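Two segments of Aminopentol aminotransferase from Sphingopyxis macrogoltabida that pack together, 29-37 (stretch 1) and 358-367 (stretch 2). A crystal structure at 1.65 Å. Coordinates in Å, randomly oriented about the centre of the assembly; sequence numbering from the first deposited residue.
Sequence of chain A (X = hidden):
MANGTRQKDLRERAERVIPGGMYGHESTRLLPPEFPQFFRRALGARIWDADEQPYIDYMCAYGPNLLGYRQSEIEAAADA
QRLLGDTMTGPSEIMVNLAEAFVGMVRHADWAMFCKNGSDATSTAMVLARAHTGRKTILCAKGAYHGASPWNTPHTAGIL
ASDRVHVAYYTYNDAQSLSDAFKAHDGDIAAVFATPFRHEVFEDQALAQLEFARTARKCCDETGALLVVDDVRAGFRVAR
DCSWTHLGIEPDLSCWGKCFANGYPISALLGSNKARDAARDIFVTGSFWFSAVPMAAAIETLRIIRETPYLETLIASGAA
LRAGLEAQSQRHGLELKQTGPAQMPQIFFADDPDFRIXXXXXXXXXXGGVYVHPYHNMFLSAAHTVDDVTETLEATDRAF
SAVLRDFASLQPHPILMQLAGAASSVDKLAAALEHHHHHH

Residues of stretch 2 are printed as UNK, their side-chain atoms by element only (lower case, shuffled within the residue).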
ATOM      1  N   ARG A  29      14.354   4.632  16.892  1.00 27.35           N
ATOM      2  CA  ARG A  29      14.853   5.956  17.247  1.00 32.18           C
ATOM      3  C   ARG A  29      14.464   6.359  18.688  1.00 29.93           C
ATOM      4  O   ARG A  29      15.239   7.033  19.355  1.00 31.76           O
ATOM      5  CB  ARG A  29      14.296   6.981  16.252  1.00 37.52           C
ATOM      6  CG  ARG A  29      14.702   8.415  16.542  1.00 42.04           C
ATOM      7  CD  ARG A  29      14.625   9.299  15.312  1.00 50.34           C
ATOM      8  NE  ARG A  29      15.715  10.267  15.347  1.00 59.72           N
ATOM      9  CZ  ARG A  29      15.681  11.442  15.976  1.00 60.90           C
ATOM     10  NH1 ARG A  29      16.807  12.109  16.167  1.00 60.24           N
ATOM     11  NH2 ARG A  29      14.532  11.948  16.398  1.00 59.25           N
ATOM     12  N   LEU A  30      13.251   6.005  19.132  1.00 28.59           N
ATOM     13  CA  LEU A  30      12.715   6.421  20.440  1.00 31.65           C
ATOM     14  C   LEU A  30      12.802   5.297  21.483  1.00 32.33           C
ATOM     15  O   LEU A  30      12.206   5.454  22.543  1.00 28.67           O
ATOM     16  CB  LEU A  30      11.252   6.847  20.273  1.00 35.82           C
ATOM     17  CG  LEU A  30      11.010   8.061  19.375  1.00 41.79           C
ATOM     18  CD1 LEU A  30       9.514   8.358  19.270  1.00 44.04           C
ATOM     19  CD2 LEU A  30      11.767   9.274  19.894  1.00 42.31           C
ATOM     20  N   LEU A  31      13.527   4.201  21.186  1.00 30.20           N
ATOM     21  CA  LEU A  31      13.683   3.061  22.119  1.00 29.04           C
ATOM     22  C   LEU A  31      15.062   3.083  22.747  1.00 27.16           C
ATOM     23  O   LEU A  31      15.966   3.722  22.230  1.00 26.77           O
ATOM     24  CB  LEU A  31      13.464   1.743  21.374  1.00 25.43           C
ATOM     25  CG  LEU A  31      12.013   1.439  21.017  1.00 25.29           C
ATOM     26  CD1 LEU A  31      11.924   0.253  20.071  1.00 25.75           C
ATOM     27  CD2 LEU A  31      11.181   1.196  22.270  1.00 25.12           C
ATOM     28  N   PRO A  32      15.286   2.374  23.876  1.00 27.87           N
ATOM     29  CA  PRO A  32      16.648   2.205  24.389  1.00 30.64           C
ATOM     30  C   PRO A  32      17.582   1.664  23.306  1.00 31.54           C
ATOM     31  O   PRO A  32      17.160   0.955  22.385  1.00 33.14           O
ATOM     32  CB  PRO A  32      16.489   1.262  25.595  1.00 27.10           C
ATOM     33  CG  PRO A  32      15.050   1.519  26.050  1.00 28.59           C
ATOM     34  CD  PRO A  32      14.269   1.800  24.765  1.00 28.04           C
ATOM     35  N   PRO A  33      18.891   1.988  23.374  1.00 35.26           N
ATOM     36  CA  PRO A  33      19.825   1.640  22.301  1.00 37.36           C
ATOM     37  C   PRO A  33      20.052   0.133  22.141  1.00 34.31           C
ATOM     38  O   PRO A  33      20.501  -0.305  21.094  1.00 34.07           O
ATOM     39  CB  PRO A  33      21.115   2.382  22.714  1.00 39.56           C
ATOM     40  CG  PRO A  33      21.010   2.493  24.219  1.00 36.02           C
ATOM     41  CD  PRO A  33      19.537   2.747  24.456  1.00 38.17           C
ATOM     42  N   GLU A  34      19.688  -0.645  23.167  1.00 33.18           N
ATOM     43  CA  GLU A  34      19.818  -2.097  23.156  1.00 33.17           C
ATOM     44  C   GLU A  34      18.856  -2.748  22.155  1.00 29.12           C
ATOM     45  O   GLU A  34      19.054  -3.897  21.781  1.00 26.48           O
ATOM     46  CB  GLU A  34      19.536  -2.662  24.551  1.00 37.69           C
ATOM     47  CG  GLU A  34      20.577  -2.249  25.583  1.00 41.93           C
ATOM     48  CD  GLU A  34      20.238  -1.056  26.454  1.00 42.24           C
ATOM     49  OE1 GLU A  34      19.442  -0.195  26.028  1.00 41.67           O
ATOM     50  OE2 GLU A  34      20.784  -0.995  27.563  1.00 48.11           O
ATOM     51  N   PHE A  35      17.771  -2.058  21.796  1.00 26.51           N
ATOM     52  CA  PHE A  35      16.766  -2.621  20.892  1.00 23.79           C
ATOM     53  C   PHE A  35      17.395  -2.795  19.511  1.00 24.74           C
ATOM     54  O   PHE A  35      17.938  -1.844  18.954  1.00 24.79           O
ATOM     55  CB  PHE A  35      15.495  -1.771  20.860  1.00 23.02           C
ATOM     56  CG  PHE A  35      14.548  -2.079  21.992  1.00 22.29           C
ATOM     57  CD1 PHE A  35      14.736  -1.518  23.248  1.00 24.11           C
ATOM     58  CD2 PHE A  35      13.513  -2.979  21.819  1.00 23.70           C
ATOM     59  CE1 PHE A  35      13.879  -1.832  24.299  1.00 24.72           C
ATOM     60  CE2 PHE A  35      12.665  -3.312  22.868  1.00 24.82           C
ATOM     61  CZ  PHE A  35      12.852  -2.732  24.111  1.00 25.71           C
ATOM     62  N   PRO A  36      17.383  -4.022  18.948  1.00 22.14           N
ATOM     63  CA  PRO A  36      17.820  -4.240  17.566  1.00 23.31           C
ATOM     64  C   PRO A  36      16.849  -3.629  16.533  1.00 22.02           C
ATOM     65  O   PRO A  36      15.628  -3.694  16.703  1.00 22.26           O
ATOM     66  CB  PRO A  36      17.833  -5.768  17.442  1.00 23.25           C
ATOM     67  CG  PRO A  36      16.779  -6.227  18.415  1.00 24.69           C
ATOM     68  CD  PRO A  36      16.878  -5.252  19.571  1.00 24.48           C
ATOM     69  N   GLN A  37      17.425  -3.032  15.488  1.00 22.69           N
ATOM     70  CA  GLN A  37      16.666  -2.452  14.356  1.00 21.84           C
ATOM     71  C   GLN A  37      16.372  -3.510  13.278  1.00 21.59           C
ATOM     72  O   GLN A  37      15.245  -3.575  12.775  1.00 21.39           O
ATOM     73  CB  GLN A  37      17.429  -1.282  13.740  1.00 22.21           C
ATOM     74  CG  GLN A  37      16.648  -0.624  12.598  1.00 22.56           C
ATOM     75  CD  GLN A  37      15.342  -0.003  13.018  1.00 21.73           C
ATOM     76  OE1 GLN A  37      15.288   1.202  13.299  1.00 24.55           O
ATOM     77  NE2 GLN A  37      14.276  -0.794  13.050  1.00 22.59           N
ATOM     78  N   UNK A 358      10.091   2.297  32.710  1.00 24.65           N
ATOM     79  CA  UNK A 358       9.561   1.448  31.669  1.00 23.28           C
ATOM     80  C   UNK A 358      10.601   1.102  30.615  1.00 22.42           C
ATOM     81  O   UNK A 358      10.647  -0.040  30.139  1.00 22.16           O
ATOM     82  N   UNK A 359      11.388   2.105  30.231  1.00 21.67           N
ATOM     83  CA  UNK A 359      12.437   1.967  29.241  1.00 23.74           C
ATOM     84  C   UNK A 359      13.467   0.973  29.762  1.00 22.86           C
ATOM     85  O   UNK A 359      13.880   0.003  29.058  1.00 22.68           O
ATOM     86  c   UNK A 359      10.316   4.714  26.576  1.00 28.39           C
ATOM     87  o   UNK A 359      10.459   5.805  24.454  1.00 28.60           O
ATOM     88  c   UNK A 359      12.333   4.016  27.729  1.00 23.93           C
ATOM     89  c   UNK A 359      13.024   3.338  28.882  1.00 25.10           C
ATOM     90  c   UNK A 359      10.948   4.083  27.645  1.00 27.27           C
ATOM     91  c   UNK A 359      13.060   4.537  26.670  1.00 27.28           C
ATOM     92  c   UNK A 359      12.441   5.134  25.577  1.00 25.44           C
ATOM     93  c   UNK A 359      11.067   5.242  25.537  1.00 25.71           C
ATOM     94  N   UNK A 360      13.858   1.172  31.023  1.00 25.08           N
ATOM     95  CA  UNK A 360      14.931   0.357  31.603  1.00 25.86           C
ATOM     96  C   UNK A 360      14.466  -1.108  31.725  1.00 24.61           C
ATOM     97  O   UNK A 360      15.219  -2.044  31.420  1.00 25.21           O
ATOM     98  c   UNK A 360      15.354   0.943  32.937  1.00 29.22           C
ATOM     99  N   UNK A 361      13.209  -1.304  32.115  1.00 21.73           N
ATOM    100  CA  UNK A 361      12.622  -2.624  32.304  1.00 22.23           C
ATOM    101  C   UNK A 361      12.517  -3.350  30.956  1.00 23.75           C
ATOM    102  O   UNK A 361      12.863  -4.493  30.864  1.00 20.77           O
ATOM    103  c   UNK A 361      10.570  -3.795  33.231  1.00 23.84           C
ATOM    104  c   UNK A 361       7.705  -4.748  30.928  1.00 23.54           C
ATOM    105  c   UNK A 361       7.437  -5.982  31.532  1.00 26.26           C
ATOM    106  c   UNK A 361       8.136  -6.417  32.637  1.00 23.69           C
ATOM    107  c   UNK A 361       8.738  -3.960  31.372  1.00 25.43           C
ATOM    108  c   UNK A 361       9.171  -5.602  33.099  1.00 24.95           C
ATOM    109  c   UNK A 361      10.866  -4.680  34.236  1.00 25.79           C
ATOM    110  c   UNK A 361      11.244  -2.492  32.957  1.00 23.01           C
ATOM    111  n   UNK A 361      10.033  -5.765  34.163  1.00 26.97           N
ATOM    112  c   UNK A 361       9.470  -4.360  32.498  1.00 24.09           C
ATOM    113  N   UNK A 362      12.030  -2.641  29.927  1.00 21.34           N
ATOM    114  CA  UNK A 362      11.882  -3.226  28.602  1.00 23.29           C
ATOM    115  C   UNK A 362      13.261  -3.650  28.089  1.00 22.43           C
ATOM    116  O   UNK A 362      13.406  -4.724  27.539  1.00 22.73           O
ATOM    117  c   UNK A 362      11.181  -2.245  27.654  1.00 22.67           C
ATOM    118  N   UNK A 363      14.283  -2.812  28.308  1.00 24.08           N
ATOM    119  CA  UNK A 363      15.610  -3.124  27.784  1.00 26.77           C
ATOM    120  C   UNK A 363      16.170  -4.354  28.503  1.00 27.17           C
ATOM    121  O   UNK A 363      16.835  -5.173  27.886  1.00 24.47           O
ATOM    122  c   UNK A 363      16.555  -1.955  27.924  1.00 26.40           C
ATOM    123  N   UNK A 364      15.919  -4.443  29.818  1.00 27.43           N
ATOM    124  CA  UNK A 364      16.411  -5.558  30.643  1.00 28.45           C
ATOM    125  C   UNK A 364      15.731  -6.855  30.189  1.00 26.77           C
ATOM    126  O   UNK A 364      16.332  -7.903  30.198  1.00 26.89           O
ATOM    127  c   UNK A 364      16.168  -5.275  32.109  1.00 28.83           C
ATOM    128  N   UNK A 365      14.478  -6.765  29.734  1.00 24.75           N
ATOM    129  CA  UNK A 365      13.787  -7.947  29.201  1.00 25.74           C
ATOM    130  C   UNK A 365      14.467  -8.490  27.926  1.00 25.25           C
ATOM    131  O   UNK A 365      14.427  -9.705  27.695  1.00 24.02           O
ATOM    132  c   UNK A 365      12.329  -7.669  28.892  1.00 25.67           C
ATOM    133  s   UNK A 365      11.259  -7.457  30.334  1.00 24.92           S
ATOM    134  N   UNK A 366      15.072  -7.619  27.100  1.00 27.42           N
ATOM    135  CA  UNK A 366      15.804  -8.073  25.874  1.00 28.98           C
ATOM    136  C   UNK A 366      16.886  -9.091  26.241  1.00 28.61           C
ATOM    137  O   UNK A 366      17.046 -10.081  25.545  1.00 25.02           O
ATOM    138  c   UNK A 366      16.475  -6.911  25.138  1.00 28.91           C
ATOM    139  c   UNK A 366      16.376  -4.762  23.830  1.00 29.34           C
ATOM    140  c   UNK A 366      15.564  -5.942  24.391  1.00 29.88           C
ATOM    141  c   UNK A 366      14.795  -6.630  23.277  1.00 27.70           C
ATOM    142  N   UNK A 367      17.615  -8.842  27.333  1.00 32.81           N
ATOM    143  CA  UNK A 367      18.707  -9.737  27.757  1.00 35.57           C
ATOM    144  C   UNK A 367      18.188 -11.140  28.053  1.00 31.90           C
ATOM    145  O   UNK A 367      18.918 -12.104  27.880  1.00 34.87           O
ATOM    146  c   UNK A 367      20.194  -7.978  28.918  1.00 50.15           C
ATOM    147  c   UNK A 367      21.513  -8.056  29.683  1.00 57.96           C
ATOM    148  n   UNK A 367      21.513  -5.597  29.933  1.00 68.69           N
ATOM    149  c   UNK A 367      19.380  -9.255  29.044  1.00 43.01           C
ATOM    150  c   UNK A 367      21.736  -6.892  30.621  1.00 64.21           C
TER

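Position 358 opens the segment with backbone atoms alone; nothing lies beyond CA, so the residue is glycine, G358, already within a helix that begins earlier in the chain. At position 359 one carbon leads to a six-carbon ring bearing a single oxygen. That oxygen lies 2.6 Å from O of L30, and the ring also passes close to CD of P32. A hydroxylated aromatic ring defines tyrosine, Y359, whose chi1 of -90° swings the ring end nearer to stretch 1 although its CA-to-CB bond points sideways.

Position 360 carries one carbon directed away from stretch 1 and is alanine, A360. Position 361 has one carbon followed by fused five- and six-membered rings containing eight carbons and one nitrogen, the indole of tryptophan; W361 makes no contact with stretch 1. At 362 the side chain is a single carbon, so the residue is alanine, A362; its CB points toward the loop and lies 3.9 Å from CZ of F35. Position 363 again has one carbon, and its CB sits 4.0 Å from CB of P32 and 3.9 Å from OE1 of E34: alanine, A363. CA of A363 and CA of E34 are 6.3 Å apart, the nearest such pair, so loop and helix come close here. Position 364 bears one carbon pointing away, hence A364.

Position 365 shows one carbon and then one sulfur, with no contact to stretch 1; this is cysteine, C365. Four carbons, forked at the second, occupy position 366, and one terminal carbon approaches F35 and the backbone of E34. The fork beyond the first carbon marks leucine, L366, in the m,t rotamer. At 367 four carbons in a row end in nitrogen, giving lysine, K367, whose side chain makes no close contact with stretch 1, although its end comes nearer than its sideways CA-to-CB bond suggests.

The contact joins one polar anchor to an apolar surface. Y359 OH donates a hydrogen bond to L30 O, with the acceptor near the plane of the ring, while CD2 of Y359 packs 3.5 Å from CD of P32. A type I turn from P32 to F35, closed by the 3.1 Å hydrogen bond from F35 N to P32 O, folds the loop against the helix. CD1 of L366 lies over one face of the F35 ring in a CH-pi contact, 3.6 Å from the centroid and 10° off the normal, whereas CB of A362 meets the ring edge. CB of A362 and CB of A363 both point toward the turn, and 428 Å² is buried in all.

Stretch 2, residues 358-367: GYAWAAACLK
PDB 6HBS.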